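Local coordinates for hypothetical protein BACOVA_04980 (Bacteroides ovatus, PDB 3UFI) that is of unknown detailed function but, as a FimA-like fimbrial protein, probably serves as a pilus subunit in cell adhesion of a gut bacterium, at residues Y68-E71 with S75-V78; V78-E81 with D85-I88. All coordinates share one frame; numbering follows the deposited sequence.

Interaction 1 of 2, residues Y68-E71 with S75-V78; sequences YRNE and SFRV. With SO4 (sulfate ion), chain D.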
loop_
_atom_site.group_PDB
_atom_site.type_symbol
_atom_site.label_atom_id
_atom_site.label_comp_id
_atom_site.label_asym_id
_atom_site.label_seq_id
_atom_site.Cartn_x
_atom_site.Cartn_y
_atom_site.Cartn_z
ATOM N N TYR A 68 -1.543 -16.762 -2.449
ATOM C CA TYR A 68 -0.666 -17.255 -1.385
ATOM C C TYR A 68 -1.051 -16.514 -0.103
ATOM O O TYR A 68 -1.479 -15.362 -0.160
ATOM C CB TYR A 68 0.837 -17.062 -1.716
ATOM C CG TYR A 68 1.384 -18.061 -2.712
ATOM C CD1 TYR A 68 1.065 -17.978 -4.068
ATOM C CD2 TYR A 68 2.215 -19.099 -2.302
ATOM C CE1 TYR A 68 1.564 -18.906 -4.988
ATOM C CE2 TYR A 68 2.702 -20.042 -3.207
ATOM C CZ TYR A 68 2.361 -19.950 -4.546
ATOM O OH TYR A 68 2.886 -20.844 -5.432
ATOM N N ARG A 69 -0.968 -17.197 1.037
ATOM C CA ARG A 69 -1.294 -16.607 2.333
ATOM C C ARG A 69 -0.033 -16.564 3.196
ATOM O O ARG A 69 0.745 -17.510 3.184
ATOM C CB ARG A 69 -2.395 -17.438 3.021
ATOM C CG ARG A 69 -2.876 -16.874 4.347
ATOM C CD ARG A 69 -3.874 -17.816 4.978
ATOM N NE ARG A 69 -4.208 -17.425 6.348
ATOM C CZ ARG A 69 -3.541 -17.821 7.431
ATOM N NH1 ARG A 69 -2.470 -18.605 7.313
ATOM N NH2 ARG A 69 -3.928 -17.426 8.638
ATOM N N ASN A 70 0.126 -15.512 4.001
ATOM C CA ASN A 70 1.237 -15.425 4.940
ATOM C C ASN A 70 1.044 -16.471 6.041
ATOM O O ASN A 70 0.018 -16.458 6.699
ATOM C CB ASN A 70 1.357 -14.009 5.519
ATOM C CG ASN A 70 2.474 -13.878 6.512
ATOM O OD1 ASN A 70 2.259 -13.700 7.707
ATOM N ND2 ASN A 70 3.688 -14.039 6.054
ATOM N N GLU A 71 1.980 -17.424 6.169
ATOM C CA GLU A 71 1.943 -18.481 7.180
ATOM C C GLU A 71 2.467 -17.898 8.495
ATOM O O GLU A 71 1.715 -17.759 9.458
ATOM C CB GLU A 71 2.756 -19.703 6.714
ATOM C CG GLU A 71 2.655 -20.915 7.632
ATOM C CD GLU A 71 1.416 -21.790 7.523
ATOM O OE1 GLU A 71 0.307 -21.259 7.275
ATOM O OE2 GLU A 71 1.557 -23.019 7.717
ATOM N N SER A 75 7.071 -15.855 5.275
ATOM C CA SER A 75 6.873 -17.133 4.619
ATOM C C SER A 75 5.422 -17.292 4.148
ATOM O O SER A 75 4.504 -17.199 4.958
ATOM C CB SER A 75 7.244 -18.264 5.570
ATOM O OG SER A 75 6.883 -19.485 4.943
ATOM N N PHE A 76 5.226 -17.561 2.848
ATOM C CA PHE A 76 3.902 -17.706 2.250
ATOM C C PHE A 76 3.624 -19.130 1.838
ATOM O O PHE A 76 4.525 -19.854 1.412
ATOM C CB PHE A 76 3.751 -16.767 1.036
ATOM C CG PHE A 76 3.649 -15.312 1.427
ATOM C CD1 PHE A 76 4.792 -14.573 1.736
ATOM C CD2 PHE A 76 2.412 -14.675 1.485
ATOM C CE1 PHE A 76 4.694 -13.228 2.117
ATOM C CE2 PHE A 76 2.316 -13.331 1.863
ATOM C CZ PHE A 76 3.462 -12.610 2.161
ATOM N N ARG A 77 2.362 -19.536 1.952
ATOM C CA ARG A 77 1.925 -20.868 1.525
ATOM C C ARG A 77 0.781 -20.692 0.579
ATOM O O ARG A 77 -0.050 -19.823 0.807
ATOM C CB ARG A 77 1.544 -21.764 2.717
ATOM C CG ARG A 77 2.781 -22.421 3.318
ATOM C CD ARG A 77 2.487 -23.245 4.551
ATOM N NE ARG A 77 2.034 -24.608 4.248
ATOM C CZ ARG A 77 0.764 -25.008 4.258
ATOM N NH1 ARG A 77 -0.212 -24.146 4.533
ATOM N NH2 ARG A 77 0.459 -26.269 3.989
ATOM N N VAL A 78 0.728 -21.484 -0.490
ATOM C CA VAL A 78 -0.363 -21.364 -1.457
ATOM C C VAL A 78 -1.731 -21.601 -0.767
ATOM O O VAL A 78 -1.832 -22.389 0.176
ATOM C CB VAL A 78 -0.163 -22.268 -2.716
ATOM C CG1 VAL A 78 -0.538 -23.727 -2.459
ATOM C CG2 VAL A 78 -0.940 -21.699 -3.906
HETATM S S SO4 D . 1.372 -26.973 0.378
HETATM O O1 SO4 D . 1.261 -25.524 0.522
HETATM O O2 SO4 D . 2.648 -27.284 -0.282
HETATM O O3 SO4 D . 1.353 -27.592 1.702
HETATM O O4 SO4 D . 0.249 -27.498 -0.417
#
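Strands 66-72 and 75-78 form an antiparallel beta hairpin in the mixed sheet of this fimbrillin-like protein, with Arg69 and Arg77 as a hydrogen-bonded pair. Arg69 N gives a nearly straight bond to Arg77 O (2.8 Å), and Arg77 N returns one to Arg69 O. Toward the turn, Glu71 N reaches Ser75 O at 2.8 Å. Asn70 and Phe76 share a face of the sheet, where Trp38 from a loop meets the Phe76 ring edge-to-face. Asn70 ND2 lies over one face of that ring, near its rim, and bonds to Gly73 O. Arg69 and Arg77 occupy the other face, with the Glu71 carboxylate reaching both guanidinium groups through long salt bridges: OE1 lies at the edge of the Arg69 group, in its plane, whereas Glu71 OE2 stands well out of the Arg77 plane, 3.8 Å from Arg77 NH1, so charge alone acts there. Arg69 NE also pairs with Asp41. A bend at chi3 (84°) turns the Arg77 guanidinium to the sulfate, whose O1 lies over one face while NH2 bonds weakly to O3. At Tyr68, CG anti to the carbonyl carbon (chi1 -76°) sets the ring beneath Val78, whose CG2 sits over its face, 3.9 Å from the centroid.

Interaction 2 of 2, residues V78-E81 with D85-I88; sequences VVNE and DNNI. With SO4 (sulfate ion), chain D.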
loop_
_atom_site.group_PDB
_atom_site.type_symbol
_atom_site.label_atom_id
_atom_site.label_comp_id
_atom_site.label_asym_id
_atom_site.label_seq_id
_atom_site.Cartn_x
_atom_site.Cartn_y
_atom_site.Cartn_z
ATOM N N VAL A 78 0.728 -21.484 -0.490
ATOM C CA VAL A 78 -0.363 -21.364 -1.457
ATOM C C VAL A 78 -1.731 -21.601 -0.767
ATOM O O VAL A 78 -1.832 -22.389 0.176
ATOM C CB VAL A 78 -0.163 -22.268 -2.716
ATOM C CG1 VAL A 78 -0.538 -23.727 -2.459
ATOM C CG2 VAL A 78 -0.940 -21.699 -3.906
ATOM N N VAL A 79 -2.759 -20.901 -1.226
ATOM C CA VAL A 79 -4.110 -21.101 -0.695
ATOM C C VAL A 79 -4.741 -22.268 -1.446
ATOM O O VAL A 79 -4.818 -22.264 -2.684
ATOM C CB VAL A 79 -4.983 -19.811 -0.726
ATOM C CG1 VAL A 79 -6.450 -20.109 -0.357
ATOM C CG2 VAL A 79 -4.384 -18.744 0.201
ATOM N N ASN A 80 -5.154 -23.278 -0.675
ATOM C CA ASN A 80 -5.845 -24.461 -1.162
ATOM C C ASN A 80 -7.148 -24.643 -0.415
ATOM O O ASN A 80 -7.132 -25.073 0.734
ATOM C CB ASN A 80 -4.987 -25.713 -1.012
ATOM C CG ASN A 80 -3.776 -25.772 -1.875
ATOM O OD1 ASN A 80 -3.773 -25.362 -3.036
ATOM N ND2 ASN A 80 -2.724 -26.327 -1.324
ATOM N N GLU A 81 -8.265 -24.275 -1.030
ATOM C CA GLU A 81 -9.588 -24.505 -0.439
ATOM C C GLU A 81 -10.116 -25.765 -1.066
ATOM O O GLU A 81 -10.052 -25.924 -2.290
ATOM C CB GLU A 81 -10.550 -23.328 -0.638
ATOM C CG GLU A 81 -10.224 -22.126 0.232
ATOM C CD GLU A 81 -10.931 -20.853 -0.193
ATOM O OE1 GLU A 81 -12.153 -20.722 0.066
ATOM O OE2 GLU A 81 -10.261 -20.000 -0.821
ATOM N N ASP A 85 -4.562 -28.394 -5.233
ATOM C CA ASP A 85 -3.134 -28.139 -5.084
ATOM C C ASP A 85 -2.800 -27.049 -6.071
ATOM O O ASP A 85 -2.548 -27.329 -7.249
ATOM C CB ASP A 85 -2.257 -29.385 -5.254
ATOM C CG ASP A 85 -0.765 -29.081 -5.046
ATOM O OD1 ASP A 85 -0.421 -27.900 -4.746
ATOM O OD2 ASP A 85 0.049 -30.007 -5.192
ATOM N N ASN A 86 -2.827 -25.802 -5.588
ATOM C CA ASN A 86 -2.645 -24.610 -6.401
ATOM C C ASN A 86 -1.201 -24.137 -6.512
ATOM O O ASN A 86 -0.955 -23.092 -7.128
ATOM C CB ASN A 86 -3.522 -23.484 -5.857
ATOM C CG ASN A 86 -4.987 -23.754 -6.068
ATOM O OD1 ASN A 86 -5.400 -24.192 -7.134
ATOM N ND2 ASN A 86 -5.794 -23.557 -5.041
ATOM N N ASN A 87 -0.251 -24.913 -5.983
ATOM C CA ASN A 87 1.173 -24.571 -6.027
ATOM C C ASN A 87 1.682 -24.324 -7.437
ATOM O O ASN A 87 1.263 -24.998 -8.376
ATOM C CB ASN A 87 2.033 -25.680 -5.394
ATOM C CG ASN A 87 2.136 -25.614 -3.898
ATOM O OD1 ASN A 87 2.703 -24.674 -3.318
ATOM N ND2 ASN A 87 1.647 -26.658 -3.245
ATOM N N ILE A 88 2.602 -23.359 -7.564
ATOM C CA ILE A 88 3.273 -23.033 -8.822
ATOM C C ILE A 88 4.421 -24.008 -8.967
ATOM O O ILE A 88 5.335 -24.014 -8.136
ATOM C CB ILE A 88 3.740 -21.546 -8.901
ATOM C CG1 ILE A 88 2.521 -20.588 -8.909
ATOM C CG2 ILE A 88 4.647 -21.328 -10.126
ATOM C CD1 ILE A 88 2.842 -19.111 -8.713
HETATM S S SO4 D . 1.372 -26.973 0.378
HETATM O O1 SO4 D . 1.261 -25.524 0.522
HETATM O O2 SO4 D . 2.648 -27.284 -0.282
HETATM O O3 SO4 D . 1.353 -27.592 1.702
HETATM O O4 SO4 D . 0.249 -27.498 -0.417
HETATM O O HOH W 1 2.701 -23.478 -0.847
HETATM O O HOH W 2 -8.309 -23.179 -3.559
#
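Two asparagine side chains, Asn80 and Asn86, link these irregular loop segments without a backbone-to-backbone bond, each bonding to backbone across the contact. Asn80 CG lies anti to its carbonyl carbon (chi1 -68°), which brings OD1 to Asn86 N (2.8 Å), while Asn86 ND2 gives a nearly straight bond (2.9 Å, 171°) to Val79 O, in the plane of that carbonyl. The two side chains lie alongside each other, pointing opposite ways, with amide planes 46° apart. An alanine in place of Asn80 would probably leave Asn86 N without its acceptor, with only the Asn86 ND2 bond to Val79 O left of the two hydrogen bonds across the contact. At Val78, Asn87 OD1 rests 3.5 Å from CG1 and takes a bond from a water that also accepts from Val78 N and donates to sulfate O1. Asn87 ND2 binds sulfate O2 at 3.2 Å and also donates to Asp85 OD1. That oxygen accepts from Asn87 N as well, closing an Asx turn, while Asp85 OD2 pairs with Arg89. The contact lies at the surface between strands 75-78 and 95-102, anchored by backbone bonds from Val79 to Gln67 and Ile88 to Ile15, with Ile88 packed on strand 43-51.

Val78 belongs to both contacts: interaction 1 ends on it and interaction 2 starts from it, so the chain passes straight from the hairpin into the loop, and the two centres lie about 10 Å apart. Val78 CG2 is wedged between the Tyr68 ring and the Asn86 backbone. Beyond that shared residue, Tyr68 OH makes a weak hydrogen bond to Ile88 N (3.3 Å), and Arg69 CB packs against Val79 CG2 at 3.7 Å. One sulfate, probably from the crystallisation liquor, bridges them too, taking a weak bond from Arg77 in 75-78 and a better one from Asn87 in 85-88, so the ion sits where the hairpin meets the loop.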